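Local coordinates for DNA repair protein RAD2 (Saccharomyces cerevisiae, PDB 4Q0W) that cuts single-stranded DNA as a magnesium-dependent endonuclease, making an essential incision in nucleotide excision repair of damage from ultraviolet light, bulky adducts and cross-links, at residues Asn232-Glu235 / Leu236-Leu240; Asn246-Lys249 / Gly250-Pro253. All blocks are in the same frame, centred on the assembly; numbering follows the deposited sequence.

Contact 1 runs along most of helix 230-240, up to its C-terminal end, and contact 2 is the loop that leads from it to helix 253-263; their centres lie about 10 Å apart. They meet directly: Leu239 O and Leu248 N, 2.9 Å apart, form a probable hydrogen bond, and Leu240 CD2 packs 3.5 Å from Gly252 C. Contact 2 holds a potassium ion and two DNA phosphates, and the side chain of Leu239 comes within about 7 Å of that ion. Contact 1 also lies near the metal site: the Ala237 side chain is about 6 Å from that of Asp194, a calcium ligand here, and about 11 Å from the calcium itself.

Contact 1. Residues Asn232-Glu235 / Leu236-Leu240; sequences NMIE and LAQLL
Gln238 reaches back along the helix to Ile234, one turn earlier, and NE2 donates to Ile234 O at 3.2 Å. The N-H points almost straight at the oxygen (169°), which lies close to the amide plane of Gln238. Seen from the acceptor, however, the donor sits well above the carbonyl plane, 52° out of it, so no lone pair is met squarely. With CG anti to its own carbonyl carbon (chi1 -68°) and the chain extended beyond, the Gln238 side chain runs beside that of Ile234, bringing NE2 to 4.0 Å from Ile234 CG2.

The backbone beneath is regular at first: Leu236 N bonds to Asn232 O at 2.8 Å and Ala237 N to Met233 O at 3.0 Å. Then the pattern tightens. Gln238 N makes a weak bond to Glu235 O, and Leu236 O receives Leu240 N in the alpha pattern and Leu239 N in the 3-10 pattern. This mixed bonding marks the last turn of helix 230-240 in the I-domain, just before the loop that carries the potassium site.

Around this framework the faces divide. Gln238 OE1 accepts from Ser310 N, and Glu235 OE1 from Leu266 N, tying both buried polar ends to backbone outside the helix. Ile234 packs on Tyr314, Tyr317 and Met318 of helix 311-318, Leu236 on Ser256 and Ile260 of helix 253-263, and Met233 and Ala237 on Leu197 of helix 194-197, which begins at the metal ligand Asp194.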
ATOM      1  N   ASN A 232     -18.152  -2.118 -20.227  1.00 14.85           N
ATOM      2  CA  ASN A 232     -16.837  -2.271 -19.615  1.00 16.79           C
ATOM      3  C   ASN A 232     -16.809  -1.750 -18.176  1.00 18.48           C
ATOM      4  O   ASN A 232     -16.241  -2.391 -17.283  1.00 16.10           O
ATOM      5  CB  ASN A 232     -15.764  -1.497 -20.381  1.00 21.54           C
ATOM      6  CG  ASN A 232     -15.438  -2.090 -21.752  1.00 32.64           C
ATOM      7  OD1 ASN A 232     -15.031  -1.351 -22.648  1.00 27.25           O
ATOM      8  ND2 ASN A 232     -15.591  -3.412 -21.916  1.00 22.12           N
ATOM      9  N   MET A 233     -17.374  -0.557 -17.972  1.00 14.55           N
ATOM     10  CA  MET A 233     -17.408   0.067 -16.648  1.00 17.18           C
ATOM     11  C   MET A 233     -18.235  -0.774 -15.680  1.00 15.01           C
ATOM     12  O   MET A 233     -17.877  -0.939 -14.511  1.00 18.73           O
ATOM     13  CB  MET A 233     -17.975   1.490 -16.736  1.00 16.04           C
ATOM     14  CG  MET A 233     -17.034   2.474 -17.451  1.00 21.55           C
ATOM     15  SD  MET A 233     -17.624   4.190 -17.438  1.00 22.88           S
ATOM     16  CE  MET A 233     -19.011   4.066 -18.548  1.00 21.91           C
ATOM     17  N   ILE A 234     -19.346  -1.310 -16.169  1.00 14.19           N
ATOM     18  CA  ILE A 234     -20.190  -2.135 -15.322  1.00 14.08           C
ATOM     19  C   ILE A 234     -19.421  -3.424 -14.955  1.00 20.70           C
ATOM     20  O   ILE A 234     -19.565  -3.944 -13.852  1.00 14.31           O
ATOM     21  CB  ILE A 234     -21.532  -2.444 -16.013  1.00 17.33           C
ATOM     22  CG1 ILE A 234     -22.330  -1.158 -16.213  1.00 18.61           C
ATOM     23  CG2 ILE A 234     -22.347  -3.466 -15.214  1.00 17.97           C
ATOM     24  CD1 ILE A 234     -23.657  -1.353 -16.958  1.00 22.81           C
ATOM     25  N   GLU A 235     -18.575  -3.917 -15.857  1.00 15.01           N
ATOM     26  CA  GLU A 235     -17.825  -5.140 -15.560  1.00 18.36           C
ATOM     27  C   GLU A 235     -16.624  -4.849 -14.668  1.00 17.23           C
ATOM     28  O   GLU A 235     -16.259  -5.672 -13.828  1.00 17.25           O
ATOM     29  CB  GLU A 235     -17.408  -5.868 -16.846  1.00 18.51           C
ATOM     30  CG  GLU A 235     -18.603  -6.424 -17.656  1.00 20.60           C
ATOM     31  CD  GLU A 235     -18.219  -7.646 -18.505  1.00 26.81           C
ATOM     32  OE1 GLU A 235     -17.047  -7.737 -18.944  1.00 18.71           O
ATOM     33  OE2 GLU A 235     -19.086  -8.521 -18.723  1.00 24.12           O
ATOM     34  N   LEU A 236     -16.005  -3.681 -14.849  1.00 17.00           N
ATOM     35  CA  LEU A 236     -15.004  -3.202 -13.886  1.00 15.32           C
ATOM     36  C   LEU A 236     -15.561  -3.147 -12.454  1.00 15.44           C
ATOM     37  O   LEU A 236     -14.869  -3.498 -11.488  1.00 16.30           O
ATOM     38  CB  LEU A 236     -14.501  -1.812 -14.278  1.00 14.67           C
ATOM     39  CG  LEU A 236     -13.448  -1.656 -15.361  1.00 19.38           C
ATOM     40  CD1 LEU A 236     -13.212  -0.146 -15.637  1.00 14.32           C
ATOM     41  CD2 LEU A 236     -12.133  -2.358 -14.946  1.00 18.17           C
ATOM     42  N   ALA A 237     -16.809  -2.709 -12.311  1.00 15.08           N
ATOM     43  CA  ALA A 237     -17.422  -2.641 -10.984  1.00 17.08           C
ATOM     44  C   ALA A 237     -17.359  -4.020 -10.317  1.00 17.03           C
ATOM     45  O   ALA A 237     -17.108  -4.140  -9.110  1.00 16.45           O
ATOM     46  CB  ALA A 237     -18.850  -2.151 -11.083  1.00 15.05           C
ATOM     47  N   GLN A 238     -17.553  -5.066 -11.115  1.00 16.06           N
ATOM     48  CA  GLN A 238     -17.553  -6.427 -10.576  1.00 16.42           C
ATOM     49  C   GLN A 238     -16.167  -6.969 -10.247  1.00 16.03           C
ATOM     50  O   GLN A 238     -16.034  -8.069  -9.698  1.00 17.14           O
ATOM     51  CB  GLN A 238     -18.298  -7.363 -11.530  1.00 14.30           C
ATOM     52  CG  GLN A 238     -19.781  -7.035 -11.571  1.00 18.79           C
ATOM     53  CD  GLN A 238     -20.483  -7.670 -12.736  1.00 20.71           C
ATOM     54  OE1 GLN A 238     -20.787  -8.863 -12.717  1.00 19.81           O
ATOM     55  NE2 GLN A 238     -20.746  -6.875 -13.770  1.00 17.37           N
ATOM     56  N   LEU A 239     -15.130  -6.212 -10.584  1.00 13.70           N
ATOM     57  CA  LEU A 239     -13.786  -6.574 -10.142  1.00 14.95           C
ATOM     58  C   LEU A 239     -13.397  -5.706  -8.939  1.00 14.66           C
ATOM     59  O   LEU A 239     -12.904  -6.205  -7.915  1.00 13.25           O
ATOM     60  CB  LEU A 239     -12.775  -6.387 -11.281  1.00 12.53           C
ATOM     61  CG  LEU A 239     -13.034  -7.257 -12.509  1.00 17.65           C
ATOM     62  CD1 LEU A 239     -12.091  -6.876 -13.646  1.00 15.38           C
ATOM     63  CD2 LEU A 239     -12.933  -8.748 -12.167  1.00 10.14           C
ATOM     64  N   LEU A 240     -13.639  -4.408  -9.086  1.00 14.63           N
ATOM     65  CA  LEU A 240     -13.223  -3.393  -8.124  1.00 16.15           C
ATOM     66  C   LEU A 240     -14.138  -3.345  -6.905  1.00 15.90           C
ATOM     67  O   LEU A 240     -13.686  -3.041  -5.793  1.00 14.76           O
ATOM     68  CB  LEU A 240     -13.220  -2.019  -8.802  1.00 12.69           C
ATOM     69  CG  LEU A 240     -12.173  -1.852  -9.905  1.00 17.97           C
ATOM     70  CD1 LEU A 240     -12.406  -0.568 -10.689  1.00 14.45           C
ATOM     71  CD2 LEU A 240     -10.800  -1.851  -9.247  1.00 16.80           C
TER

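Contact 2. Residues Asn246-Lys249 / Gly250-Pro253; sequences NGLK and GMGP. With K (potassium ion), chain F; nucleotides of chain D.
A potassium ion joins Leu248 and Met251 to the DNA: Leu248 O at 3.0 Å and Met251 O at 3.1 Å bind it from the protein, and OP2 of DC10 of chain D at 3.0 Å binds it from the nucleic acid. Three waters complete six ligands, and one of them also donates to Asn246 O. The cation thus lies between two neutral carbonyls and a phosphate whose negative charge it would be expected to offset.

Leu248 O has a second partner. Met251 N donates to it at 3.1 Å (158°), approaching from above the carbonyl plane, and closes a type II turn from Leu248 to Met251. Gly250 occupies the third position, where its positive phi (88°) brings Lys249 O close on the side where a beta carbon would lie. Its N-H donates to OP1 of DC10 of chain D at 2.7 Å (156°), so the turn and the ion engage both non-bridging oxygens of one phosphate. Gly252 N makes a weak bond to OP1 of DA9 of chain D, and Gly252 lets O5' of that nucleotide come close to its alpha carbon.

On the protein side, Leu248 CB meets Met251 CG at 3.7 Å, and both side chains rest on Leu239 of helix 230-240. Met251 bends at chi2 and chi3 and packs against Ser256 and Val259 of helix 253-263. Lys249 instead, with CG anti to the backbone N and its chain extended throughout, lies against Asn300.

Two helices joined by a glycine-rich turn, with backbone amides and a potassium ion on the DNA backbone and Gly252 as N-cap of the second helix, form the helix-three-turn-helix (H3TH) motif of the XPG/RAD2 nucleases, called helix-two-turn-helix in relatives such as FEN1, where a potassium ion likewise bridges to the DNA backbone.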
ATOM      1  N   ASN A 246     -19.453  -6.822  -4.380  1.00 14.85           N
ATOM      2  CA  ASN A 246     -18.241  -6.747  -3.576  1.00 17.39           C
ATOM      3  C   ASN A 246     -16.952  -7.087  -4.343  1.00 18.14           C
ATOM      4  O   ASN A 246     -15.868  -7.121  -3.766  1.00 19.76           O
ATOM      5  CB  ASN A 246     -18.417  -7.568  -2.286  1.00 17.49           C
ATOM      6  CG  ASN A 246     -19.408  -6.903  -1.324  1.00 24.60           C
ATOM      7  OD1 ASN A 246     -19.307  -5.700  -1.071  1.00 22.66           O
ATOM      8  ND2 ASN A 246     -20.388  -7.667  -0.821  1.00 12.89           N
ATOM      9  N   GLY A 247     -17.062  -7.311  -5.649  1.00 16.37           N
ATOM     10  CA  GLY A 247     -15.869  -7.455  -6.477  1.00 20.47           C
ATOM     11  C   GLY A 247     -14.993  -8.643  -6.120  1.00 22.71           C
ATOM     12  O   GLY A 247     -15.454  -9.593  -5.483  1.00 18.98           O
ATOM     13  N   LEU A 248     -13.725  -8.602  -6.528  1.00 15.41           N
ATOM     14  CA  LEU A 248     -12.841  -9.740  -6.288  1.00 19.94           C
ATOM     15  C   LEU A 248     -11.625  -9.348  -5.464  1.00 21.71           C
ATOM     16  O   LEU A 248     -10.988  -8.323  -5.733  1.00 18.05           O
ATOM     17  CB  LEU A 248     -12.359 -10.343  -7.611  1.00 17.56           C
ATOM     18  CG  LEU A 248     -13.389 -10.948  -8.559  1.00 21.34           C
ATOM     19  CD1 LEU A 248     -12.664 -11.591  -9.738  1.00 14.76           C
ATOM     20  CD2 LEU A 248     -14.275 -11.973  -7.852  1.00 16.27           C
ATOM     21  N   LYS A 249     -11.292 -10.171  -4.475  1.00 21.22           N
ATOM     22  CA  LYS A 249     -10.083  -9.935  -3.695  1.00 24.12           C
ATOM     23  C   LYS A 249      -8.865  -9.870  -4.616  1.00 19.30           C
ATOM     24  O   LYS A 249      -8.745 -10.653  -5.564  1.00 19.03           O
ATOM     25  CB  LYS A 249      -9.888 -11.028  -2.647  1.00 25.16           C
ATOM     26  CG  LYS A 249      -8.567 -10.911  -1.890  1.00 31.65           C
ATOM     27  CD  LYS A 249      -8.398 -11.996  -0.843  1.00 29.78           C
ATOM     28  CE  LYS A 249      -7.071 -11.817  -0.103  1.00 41.89           C
ATOM     29  NZ  LYS A 249      -6.822 -12.912   0.873  1.00 51.88           N
ATOM     30  N   GLY A 250      -7.982  -8.910  -4.365  1.00 23.37           N
ATOM     31  CA  GLY A 250      -6.769  -8.789  -5.149  1.00 23.48           C
ATOM     32  C   GLY A 250      -6.940  -7.929  -6.390  1.00 24.56           C
ATOM     33  O   GLY A 250      -5.948  -7.553  -7.017  1.00 20.68           O
ATOM     34  N   MET A 251      -8.184  -7.616  -6.755  1.00 18.61           N
ATOM     35  CA  MET A 251      -8.402  -6.779  -7.928  1.00 20.64           C
ATOM     36  C   MET A 251      -8.475  -5.283  -7.589  1.00 19.04           C
ATOM     37  O   MET A 251      -9.531  -4.762  -7.215  1.00 17.41           O
ATOM     38  CB  MET A 251      -9.653  -7.204  -8.698  1.00 16.06           C
ATOM     39  CG  MET A 251      -9.583  -8.606  -9.293  1.00 20.92           C
ATOM     40  SD  MET A 251      -8.488  -8.746 -10.736  1.00 29.89           S
ATOM     41  CE  MET A 251      -7.107  -9.614  -9.969  1.00 22.89           C
ATOM     42  N   GLY A 252      -7.346  -4.596  -7.741  1.00 17.02           N
ATOM     43  CA  GLY A 252      -7.324  -3.145  -7.659  1.00 16.15           C
ATOM     44  C   GLY A 252      -7.406  -2.564  -9.061  1.00 19.25           C
ATOM     45  O   GLY A 252      -7.597  -3.312 -10.023  1.00 19.67           O
ATOM     46  N   PRO A 253      -7.258  -1.230  -9.184  1.00 17.23           N
ATOM     47  CA  PRO A 253      -7.458  -0.574 -10.480  1.00 20.49           C
ATOM     48  C   PRO A 253      -6.490  -1.073 -11.543  1.00 19.82           C
ATOM     49  O   PRO A 253      -6.870  -1.118 -12.717  1.00 21.55           O
ATOM     50  CB  PRO A 253      -7.210   0.913 -10.175  1.00 19.04           C
ATOM     51  CG  PRO A 253      -6.447   0.931  -8.867  1.00 20.13           C
ATOM     52  CD  PRO A 253      -6.911  -0.274  -8.115  1.00 16.63           C
TER
HETATM   53  K     K F1002     -10.885  -5.611  -4.549  1.00 49.46           K
ATOM     54  P    DA D   9      -3.863  -3.417  -8.034  1.00 22.74           P
ATOM     55  OP1  DA D   9      -4.685  -4.359  -8.839  1.00 23.09           O
ATOM     56  OP2  DA D   9      -4.043  -1.955  -8.226  1.00 19.36           O
ATOM     57  O5'  DA D   9      -4.053  -3.770  -6.481  1.00 22.74           O
ATOM     58  C5'  DA D   9      -3.786  -5.099  -6.041  1.00 20.76           C
ATOM     59  C4'  DA D   9      -4.036  -5.214  -4.553  1.00 22.20           C
ATOM     60  O4'  DA D   9      -3.071  -4.406  -3.829  1.00 22.58           O
ATOM     61  C3'  DA D   9      -5.408  -4.750  -4.069  1.00 25.74           C
ATOM     62  O3'  DA D   9      -5.877  -5.778  -3.222  1.00 27.70           O
ATOM     63  C2'  DA D   9      -5.137  -3.442  -3.315  1.00 22.29           C
ATOM     64  C1'  DA D   9      -3.726  -3.699  -2.794  1.00 24.67           C
ATOM     65  N9   DA D   9      -2.890  -2.525  -2.579  1.00 26.78           N
ATOM     66  C8   DA D   9      -2.598  -1.548  -3.498  1.00 23.83           C
ATOM     67  N7   DA D   9      -1.801  -0.621  -3.037  1.00 26.19           N
ATOM     68  C5   DA D   9      -1.539  -1.019  -1.732  1.00 24.43           C
ATOM     69  C6   DA D   9      -0.758  -0.442  -0.711  1.00 25.04           C
ATOM     70  N6   DA D   9      -0.070   0.698  -0.889  1.00 23.91           N
ATOM     71  N1   DA D   9      -0.712  -1.083   0.485  1.00 23.43           N
ATOM     72  C2   DA D   9      -1.411  -2.223   0.632  1.00 25.02           C
ATOM     73  N3   DA D   9      -2.191  -2.849  -0.262  1.00 18.38           N
ATOM     74  C4   DA D   9      -2.204  -2.193  -1.430  1.00 19.97           C
ATOM     75  P    DC D  10      -7.370  -5.726  -2.620  1.00 27.37           P
ATOM     76  OP1  DC D  10      -7.741  -7.149  -2.377  1.00 24.38           O
ATOM     77  OP2  DC D  10      -8.235  -4.847  -3.446  1.00 22.26           O
ATOM     78  O5'  DC D  10      -7.175  -5.004  -1.212  1.00 22.41           O
ATOM     79  C5'  DC D  10      -6.346  -5.706  -0.292  1.00 27.21           C
ATOM     80  C4'  DC D  10      -6.254  -4.923   0.995  1.00 32.80           C
ATOM     81  O4'  DC D  10      -5.394  -3.776   0.807  1.00 26.83           O
ATOM     82  C3'  DC D  10      -7.588  -4.394   1.524  1.00 29.52           C
ATOM     83  O3'  DC D  10      -7.686  -4.952   2.829  1.00 42.05           O
ATOM     84  C2'  DC D  10      -7.427  -2.868   1.503  1.00 29.95           C
ATOM     85  C1'  DC D  10      -5.905  -2.709   1.570  1.00 26.51           C
ATOM     86  N1   DC D  10      -5.266  -1.503   0.970  1.00 26.85           N
ATOM     87  C2   DC D  10      -4.412  -0.740   1.778  1.00 21.54           C
ATOM     88  O2   DC D  10      -4.253  -1.084   2.954  1.00 26.65           O
ATOM     89  N3   DC D  10      -3.805   0.354   1.260  1.00 23.05           N
ATOM     90  C4   DC D  10      -4.012   0.680  -0.015  1.00 24.10           C
ATOM     91  N4   DC D  10      -3.377   1.764  -0.474  1.00 21.39           N
ATOM     92  C5   DC D  10      -4.875  -0.092  -0.863  1.00 23.47           C
ATOM     93  C6   DC D  10      -5.478  -1.170  -0.340  1.00 23.32           C
TER
HETATM   94  O   HOH W   1     -13.390  -5.265  -3.990  1.00 29.40           O
HETATM   95  O   HOH W   2     -11.483  -3.062  -4.756  1.00 21.74           O
HETATM   96  O   HOH W   3     -11.640  -6.298  -2.196  1.00 24.71           O